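Long-range contacts in peptide ABC transporter, peptide-binding protein (Enterococcus faecalis, PDB 3O6P), which probably serves as the extracellular peptide-capturing component of an ABC importer, the crystallised chain being only a C-terminal portion of that longer protein: residues S74-D79 with T215-M220; D102-D107 with D151-G156. One frame throughout, in Å; residues are numbered along the deposited sequence. Where two conformers were deposited one is given.

Interaction 1 of 2, residues S74-D79 with T215-M220; sequences SQIEYD and TIMGDM
Q75 and M217 bring the two backbones closest, their CA atoms 6.0 Å apart, where an irregular linker (74-79) between helices 68-72 and 80-94 passes the last turn of helix 202-218. The linker is bent at its start by an ST turn: S74 OG accepts the N-H of I76 at 3.2 Å, a nearly straight bond, and also meets N51 O. From this bend Q75 extends its chain (chi2 -171°) across the end of the helix, and its CD comes to 3.9 Å from G218 CA. The flat amide end lies against the G218 backbone. I76 supplies the apolar part. Its CD1 reaches M217 SE at 4.2 Å, the selenomethionine chain folding back at chi2 (-64°) to cross it obliquely, and both side chains also rest on P224 of strand 223-228. The helix ends in a Schellman motif, with M220 at positive phi (42°) as the C-prime residue and a weak bond from M220 N to M217 O. M220, also a selenomethionine, bends at chi2 and chi3, so that its terminal CE lies 3.8 Å from Q75 O and 4.4 Å from I76 CG1. Long and unbranched, the side chain touches both the linker and K27 and S30 of helix 23-31.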
ATOM      1  N   SER A  74       2.351  -6.274 -12.039  1.00 16.59           N
ATOM      2  CA  SER A  74       2.906  -5.613 -10.873  1.00 15.50           C
ATOM      3  C   SER A  74       3.441  -4.255 -11.258  1.00 15.91           C
ATOM      4  O   SER A  74       4.157  -4.141 -12.267  1.00 16.97           O
ATOM      5  CB  SER A  74       4.072  -6.442 -10.288  1.00 16.32           C
ATOM      6  OG  SER A  74       4.611  -5.783  -9.145  1.00 16.29           O
ATOM      7  N   GLN A  75       3.159  -3.245 -10.429  1.00 15.17           N
ATOM      8  CA  GLN A  75       3.800  -1.927 -10.584  1.00 16.15           C
ATOM      9  C   GLN A  75       4.724  -1.602  -9.397  1.00 15.63           C
ATOM     10  O   GLN A  75       5.138  -0.438  -9.192  1.00 18.06           O
ATOM     11  CB  GLN A  75       2.705  -0.864 -10.763  1.00 16.12           C
ATOM     12  CG  GLN A  75       1.809  -1.260 -11.965  1.00 17.72           C
ATOM     13  CD  GLN A  75       0.827  -0.204 -12.388  1.00 20.63           C
ATOM     14  OE1 GLN A  75      -0.398  -0.340 -12.182  1.00 22.48           O
ATOM     15  NE2 GLN A  75       1.342   0.842 -13.014  1.00 21.25           N
ATOM     16  N   ILE A  76       5.080  -2.632  -8.634  1.00 14.97           N
ATOM     17  CA  ILE A  76       5.994  -2.466  -7.487  1.00 14.63           C
ATOM     18  C   ILE A  76       7.417  -2.749  -7.934  1.00 15.29           C
ATOM     19  O   ILE A  76       7.696  -3.844  -8.454  1.00 16.08           O
ATOM     20  CB  ILE A  76       5.598  -3.326  -6.284  1.00 14.29           C
ATOM     21  CG1 ILE A  76       4.215  -2.889  -5.768  1.00 13.65           C
ATOM     22  CG2 ILE A  76       6.728  -3.240  -5.160  1.00 16.24           C
ATOM     23  CD1 ILE A  76       3.745  -3.648  -4.576  1.00 15.78           C
ATOM     24  N   GLU A  77       8.282  -1.741  -7.784  0.50 15.37           N
ATOM     25  CA  GLU A  77       9.684  -1.809  -8.169  0.50 17.34           C
ATOM     26  C   GLU A  77      10.532  -1.286  -7.043  0.50 17.09           C
ATOM     27  O   GLU A  77      10.110  -0.402  -6.303  0.50 16.89           O
ATOM     28  CB  GLU A  77       9.956  -0.900  -9.365  0.50 18.56           C
ATOM     29  CG  GLU A  77      10.149  -1.620 -10.672  0.50 23.29           C
ATOM     30  CD  GLU A  77       8.932  -2.369 -11.080  0.50 26.11           C
ATOM     31  OE1 GLU A  77       7.816  -1.853 -10.846  0.50 29.58           O
ATOM     32  OE2 GLU A  77       9.077  -3.478 -11.633  0.50 28.83           O
ATOM     33  N   TYR A  78      11.742  -1.819  -6.946  1.00 15.46           N
ATOM     34  CA  TYR A  78      12.779  -1.226  -6.120  1.00 15.08           C
ATOM     35  C   TYR A  78      13.805  -0.602  -7.061  1.00 14.86           C
ATOM     36  O   TYR A  78      14.371  -1.297  -7.916  1.00 15.31           O
ATOM     37  CB  TYR A  78      13.430  -2.294  -5.222  1.00 15.38           C
ATOM     38  CG  TYR A  78      14.712  -1.809  -4.615  1.00 14.15           C
ATOM     39  CD1 TYR A  78      14.722  -0.725  -3.738  1.00 13.85           C
ATOM     40  CD2 TYR A  78      15.921  -2.398  -4.950  1.00 16.39           C
ATOM     41  CE1 TYR A  78      15.921  -0.234  -3.202  1.00 12.43           C
ATOM     42  CE2 TYR A  78      17.106  -1.941  -4.415  1.00 16.18           C
ATOM     43  CZ  TYR A  78      17.100  -0.846  -3.540  1.00 14.56           C
ATOM     44  OH  TYR A  78      18.287  -0.372  -3.007  1.00 15.84           O
ATOM     45  N   ASP A  79      14.005   0.711  -6.943  1.00 14.52           N
ATOM     46  CA  ASP A  79      14.981   1.408  -7.784  1.00 15.12           C
ATOM     47  C   ASP A  79      15.275   2.755  -7.145  1.00 15.11           C
ATOM     48  O   ASP A  79      14.469   3.677  -7.244  1.00 15.11           O
ATOM     49  CB  ASP A  79      14.377   1.582  -9.190  1.00 16.86           C
ATOM     50  CG  ASP A  79      15.330   2.220 -10.173  1.00 20.15           C
ATOM     51  OD1 ASP A  79      16.198   3.005  -9.780  1.00 22.91           O
ATOM     52  OD2 ASP A  79      15.179   1.935 -11.373  1.00 27.20           O
ATOM     53  N   THR A 215      -5.481   0.428 -10.715  1.00 10.60           N
ATOM     54  CA  THR A 215      -5.611   1.868 -10.435  1.00 11.58           C
ATOM     55  C   THR A 215      -4.847   2.264  -9.162  1.00 10.98           C
ATOM     56  O   THR A 215      -4.045   3.196  -9.179  1.00 12.24           O
ATOM     57  CB  THR A 215      -7.083   2.262 -10.300  1.00 11.26           C
ATOM     58  OG1 THR A 215      -7.753   1.982 -11.546  1.00 13.41           O
ATOM     59  CG2 THR A 215      -7.219   3.765  -9.982  1.00 13.34           C
ATOM     60  N   ILE A 216      -5.075   1.541  -8.079  1.00 10.86           N
ATOM     61  CA  ILE A 216      -4.396   1.883  -6.818  1.00  9.97           C
ATOM     62  C   ILE A 216      -2.895   1.628  -6.891  1.00 10.42           C
ATOM     63  O   ILE A 216      -2.117   2.384  -6.320  1.00 10.73           O
ATOM     64  CB  ILE A 216      -5.059   1.227  -5.582  1.00  9.64           C
ATOM     65  CG1 ILE A 216      -4.517   1.854  -4.290  1.00 10.64           C
ATOM     66  CG2 ILE A 216      -4.942  -0.302  -5.619  1.00 10.56           C
ATOM     67  CD1 ILE A 216      -5.317   1.451  -3.058  1.00  9.93           C
HETATM   68  N   MSE A 217      -2.474   0.600  -7.640  1.00  9.70           N
HETATM   69  CA  MSE A 217      -1.030   0.404  -7.816  1.00 10.39           C
HETATM   70  C   MSE A 217      -0.436   1.432  -8.752  1.00 11.09           C
HETATM   71  O   MSE A 217       0.734   1.832  -8.593  1.00 12.08           O
HETATM   72  CB  MSE A 217      -0.742  -1.020  -8.274  1.00 10.28           C
HETATM   73  CG  MSE A 217      -1.005  -2.015  -7.137  1.00 11.42           C
HETATM   74 SE   MSE A 217       0.151  -1.817  -5.574  0.75 11.64          SE
HETATM   75  CE  MSE A 217      -0.981  -0.688  -4.469  1.00 13.40           C
ATOM     76  N   GLY A 218      -1.254   1.901  -9.705  1.00 11.74           N
ATOM     77  CA  GLY A 218      -0.777   2.887 -10.691  1.00 12.42           C
ATOM     78  C   GLY A 218      -0.518   4.261 -10.097  1.00 13.17           C
ATOM     79  O   GLY A 218       0.336   4.988 -10.592  1.00 14.05           O
ATOM     80  N   ASP A 219      -1.260   4.633  -9.058  1.00 13.07           N
ATOM     81  CA  ASP A 219      -0.963   5.898  -8.361  1.00 13.94           C
ATOM     82  C   ASP A 219      -0.442   5.639  -6.938  1.00 12.95           C
ATOM     83  O   ASP A 219      -0.394   6.547  -6.136  1.00 13.07           O
ATOM     84  CB  ASP A 219      -2.103   6.967  -8.420  1.00 16.72           C
ATOM     85  CG  ASP A 219      -3.282   6.642  -7.540  1.00 17.17           C
ATOM     86  OD1 ASP A 219      -3.362   5.490  -7.045  1.00 20.01           O
ATOM     87  OD2 ASP A 219      -4.138   7.551  -7.337  1.00 17.73           O
HETATM   88  N   MSE A 220      -0.036   4.390  -6.669  1.00 12.09           N
HETATM   89  CA  MSE A 220       0.517   3.956  -5.375  1.00 10.99           C
HETATM   90  C   MSE A 220      -0.241   4.533  -4.185  1.00 11.36           C
HETATM   91  O   MSE A 220       0.337   5.167  -3.297  1.00 11.94           O
HETATM   92  CB  MSE A 220       2.041   4.220  -5.285  1.00 11.62           C
HETATM   93  CG  MSE A 220       2.752   3.416  -4.214  1.00 13.64           C
HETATM   94 SE   MSE A 220       2.725   1.507  -4.560  0.75 14.42          SE
HETATM   95  CE  MSE A 220       3.704   1.458  -6.234  1.00 17.18           C
TER

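Interaction 2 of 2, residues D102-D107 with D151-G156; sequences DILSSD and DAVIGG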
ATOM      1  N   ASP A 102       6.662  10.474  10.152  1.00 14.90           N
ATOM      2  CA  ASP A 102       6.695   9.435  11.159  1.00 15.22           C
ATOM      3  C   ASP A 102       5.993   8.190  10.625  1.00 14.69           C
ATOM      4  O   ASP A 102       4.956   8.300   9.980  1.00 17.12           O
ATOM      5  CB  ASP A 102       5.971   9.925  12.423  1.00 16.52           C
ATOM      6  CG  ASP A 102       6.083   8.949  13.567  1.00 18.90           C
ATOM      7  OD1 ASP A 102       7.206   8.750  14.073  1.00 22.18           O
ATOM      8  OD2 ASP A 102       5.036   8.403  13.985  1.00 22.41           O
ATOM      9  N   ILE A 103       6.530   7.008  10.911  1.00 14.04           N
ATOM     10  CA  ILE A 103       5.821   5.773  10.572  1.00 13.45           C
ATOM     11  C   ILE A 103       5.319   5.124  11.868  1.00 13.70           C
ATOM     12  O   ILE A 103       6.114   4.689  12.706  1.00 14.35           O
ATOM     13  CB  ILE A 103       6.706   4.739   9.822  1.00 14.49           C
ATOM     14  CG1 ILE A 103       7.427   5.376   8.642  1.00 14.89           C
ATOM     15  CG2 ILE A 103       5.844   3.518   9.362  1.00 13.81           C
ATOM     16  CD1 ILE A 103       8.455   4.443   8.005  1.00 15.55           C
ATOM     17  N   LEU A 104       4.002   5.068  12.013  1.00 12.69           N
ATOM     18  CA  LEU A 104       3.365   4.396  13.127  1.00 13.27           C
ATOM     19  C   LEU A 104       3.380   2.893  12.837  1.00 13.42           C
ATOM     20  O   LEU A 104       3.133   2.479  11.706  1.00 12.99           O
ATOM     21  CB  LEU A 104       1.935   4.914  13.224  1.00 13.66           C
ATOM     22  CG  LEU A 104       1.012   4.405  14.318  1.00 14.88           C
ATOM     23  CD1 LEU A 104       1.539   4.833  15.700  1.00 17.03           C
ATOM     24  CD2 LEU A 104      -0.400   4.967  14.043  1.00 17.34           C
ATOM     25  N   SER A 105       3.684   2.073  13.834  0.50 13.55           N
ATOM     26  CA  SER A 105       3.694   0.632  13.608  0.50 13.71           C
ATOM     27  C   SER A 105       3.365  -0.130  14.870  0.50 13.86           C
ATOM     28  O   SER A 105       3.223   0.448  15.955  0.50 14.10           O
ATOM     29  CB  SER A 105       5.064   0.166  13.096  0.50 14.43           C
ATOM     30  OG  SER A 105       6.026   0.159  14.148  0.50 14.34           O
ATOM     31  N   SER A 106       3.253  -1.441  14.709  1.00 14.17           N
ATOM     32  CA  SER A 106       3.189  -2.361  15.830  1.00 15.36           C
ATOM     33  C   SER A 106       4.540  -2.339  16.538  1.00 15.89           C
ATOM     34  O   SER A 106       5.584  -2.088  15.909  1.00 16.61           O
ATOM     35  CB  SER A 106       2.904  -3.771  15.320  1.00 16.32           C
ATOM     36  OG  SER A 106       2.960  -4.712  16.369  1.00 16.93           O
ATOM     37  N   ASP A 107       4.513  -2.610  17.838  1.00 16.51           N
ATOM     38  CA  ASP A 107       5.725  -2.813  18.625  1.00 18.38           C
ATOM     39  C   ASP A 107       6.136  -4.301  18.699  1.00 18.94           C
ATOM     40  O   ASP A 107       7.044  -4.656  19.457  1.00 20.36           O
ATOM     41  CB  ASP A 107       5.602  -2.171  20.026  1.00 18.11           C
ATOM     42  CG  ASP A 107       4.468  -2.758  20.885  1.00 20.13           C
ATOM     43  OD1 ASP A 107       4.375  -2.327  22.062  1.00 22.86           O
ATOM     44  OD2 ASP A 107       3.666  -3.610  20.431  1.00 22.05           O
ATOM     45  N   ASP A 151       1.614   9.978  10.016  1.00 13.48           N
ATOM     46  CA  ASP A 151       2.006  10.330   8.666  1.00 13.38           C
ATOM     47  C   ASP A 151       1.935   9.089   7.802  1.00 13.31           C
ATOM     48  O   ASP A 151       1.269   9.110   6.753  1.00 14.18           O
ATOM     49  CB  ASP A 151       3.428  10.909   8.639  1.00 13.97           C
ATOM     50  CG  ASP A 151       3.539  12.197   9.437  1.00 16.32           C
ATOM     51  OD1 ASP A 151       2.611  13.056   9.371  1.00 19.32           O
ATOM     52  OD2 ASP A 151       4.553  12.356  10.138  1.00 18.45           O
ATOM     53  N   ALA A 152       2.630   8.024   8.227  1.00 12.37           N
ATOM     54  CA  ALA A 152       2.487   6.703   7.628  1.00 11.71           C
ATOM     55  C   ALA A 152       2.124   5.704   8.716  1.00 12.49           C
ATOM     56  O   ALA A 152       2.454   5.909   9.909  1.00 12.99           O
ATOM     57  CB  ALA A 152       3.781   6.280   6.917  1.00 11.93           C
ATOM     58  N   VAL A 153       1.414   4.650   8.339  1.00 11.85           N
ATOM     59  CA  VAL A 153       1.119   3.587   9.311  1.00 12.17           C
ATOM     60  C   VAL A 153       1.235   2.222   8.637  1.00 12.46           C
ATOM     61  O   VAL A 153       0.688   2.003   7.554  1.00 13.36           O
ATOM     62  CB  VAL A 153      -0.263   3.752  10.026  1.00 11.93           C
ATOM     63  CG1 VAL A 153      -1.439   3.808   9.028  1.00 13.61           C
ATOM     64  CG2 VAL A 153      -0.462   2.641  11.111  1.00 13.09           C
ATOM     65  N   ILE A 154       1.953   1.315   9.288  1.00 12.70           N
ATOM     66  CA  ILE A 154       2.097  -0.059   8.758  1.00 12.88           C
ATOM     67  C   ILE A 154       1.073  -0.971   9.394  1.00 13.91           C
ATOM     68  O   ILE A 154       0.912  -1.003  10.625  1.00 14.82           O
ATOM     69  CB  ILE A 154       3.537  -0.593   8.942  1.00 12.24           C
ATOM     70  CG1 ILE A 154       4.527   0.260   8.112  1.00 12.38           C
ATOM     71  CG2 ILE A 154       3.590  -2.050   8.526  1.00 13.86           C
ATOM     72  CD1 ILE A 154       5.987  -0.056   8.345  1.00 14.41           C
ATOM     73  N   GLY A 155       0.354  -1.706   8.557  1.00 13.91           N
ATOM     74  CA  GLY A 155      -0.623  -2.674   9.043  1.00 14.23           C
ATOM     75  C   GLY A 155      -0.808  -3.701   7.958  1.00 13.99           C
ATOM     76  O   GLY A 155       0.049  -3.898   7.125  1.00 14.75           O
ATOM     77  N   GLY A 156      -1.921  -4.395   7.983  1.00 16.20           N
ATOM     78  CA  GLY A 156      -2.158  -5.325   6.914  1.00 16.49           C
ATOM     79  C   GLY A 156      -3.547  -5.883   6.962  1.00 16.77           C
ATOM     80  O   GLY A 156      -4.377  -5.486   7.786  1.00 19.15           O
TER
HETATM   81  O   HOH W   1       2.867   8.300  12.153  1.00 21.46           O
HETATM   82  O   HOH W   2       2.601  -2.614  12.127  1.00 22.02           O
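D102 meets D151 at the start of the paired strands, and it has the most surface buried here. Its backbone N donates to D151 OD2 at 2.8 Å, on the anti lone pair, while its O accepts A152 N at 2.9 Å, so one residue's peptide groups are gripped by a side chain and by the sheet. The carboxylate of D102 turns elsewhere: OD1 bonds to T132 OG1 and OD2 to S134 OG on strand 129-136. Those hydroxyls, with the water that links D102 OD2 to D151 N, probably help the charge tolerate the nearby carboxylate of D151.

L104 continues the ladder, its N bonding to A152 O at 2.7 Å and its O accepting I154 N. These bonds join strands 99-106 and 152-158 in parallel, at 23° to one another, within a five-stranded mixed sheet. Strand 99-106 lies between 129-136 and 152-158, and helices pack on the two faces, an alpha/beta layering in keeping with a lobe of a solute-binding protein. With CG anti to the backbone N (chi1 -179°), L104 lies side by side with V153, CD2 to CG2 3.7 Å, and L104 also packs against R144 and S145 of helix 138-147.

I154, by contrast, joins the face of I103 and A152. Its CD1 meets I103 CG2 at 3.7 Å, the two branched chains passing at a slant; I103 CG1 lies 4.1 Å from A152 CB, and I103 also packs on V115 and V118 of helix 109-125. Beyond I154 the strands part, and a water fills in for the next direct bond, accepting from S106 N and donating to I154 O at 2.8 Å.

The two contacts lie on opposite sides of the chain's centre, with centres about 20 Å apart and nearest atoms about 11 Å apart, so neither touches the other. In sequence, interaction 2 is nested within the loop that interaction 1 closes. The sheet connects them spatially: interaction 2 joins two of its parallel strands, whereas interaction 1 packs on P224 of strand 223-228, an outermost strand separated from 152-158 by strand 5-11. The bound sodium ion, held by Q123, L126 and V129, lies about 12 Å from the side chain of I103, so 102-107 and 151-156 do not form its site.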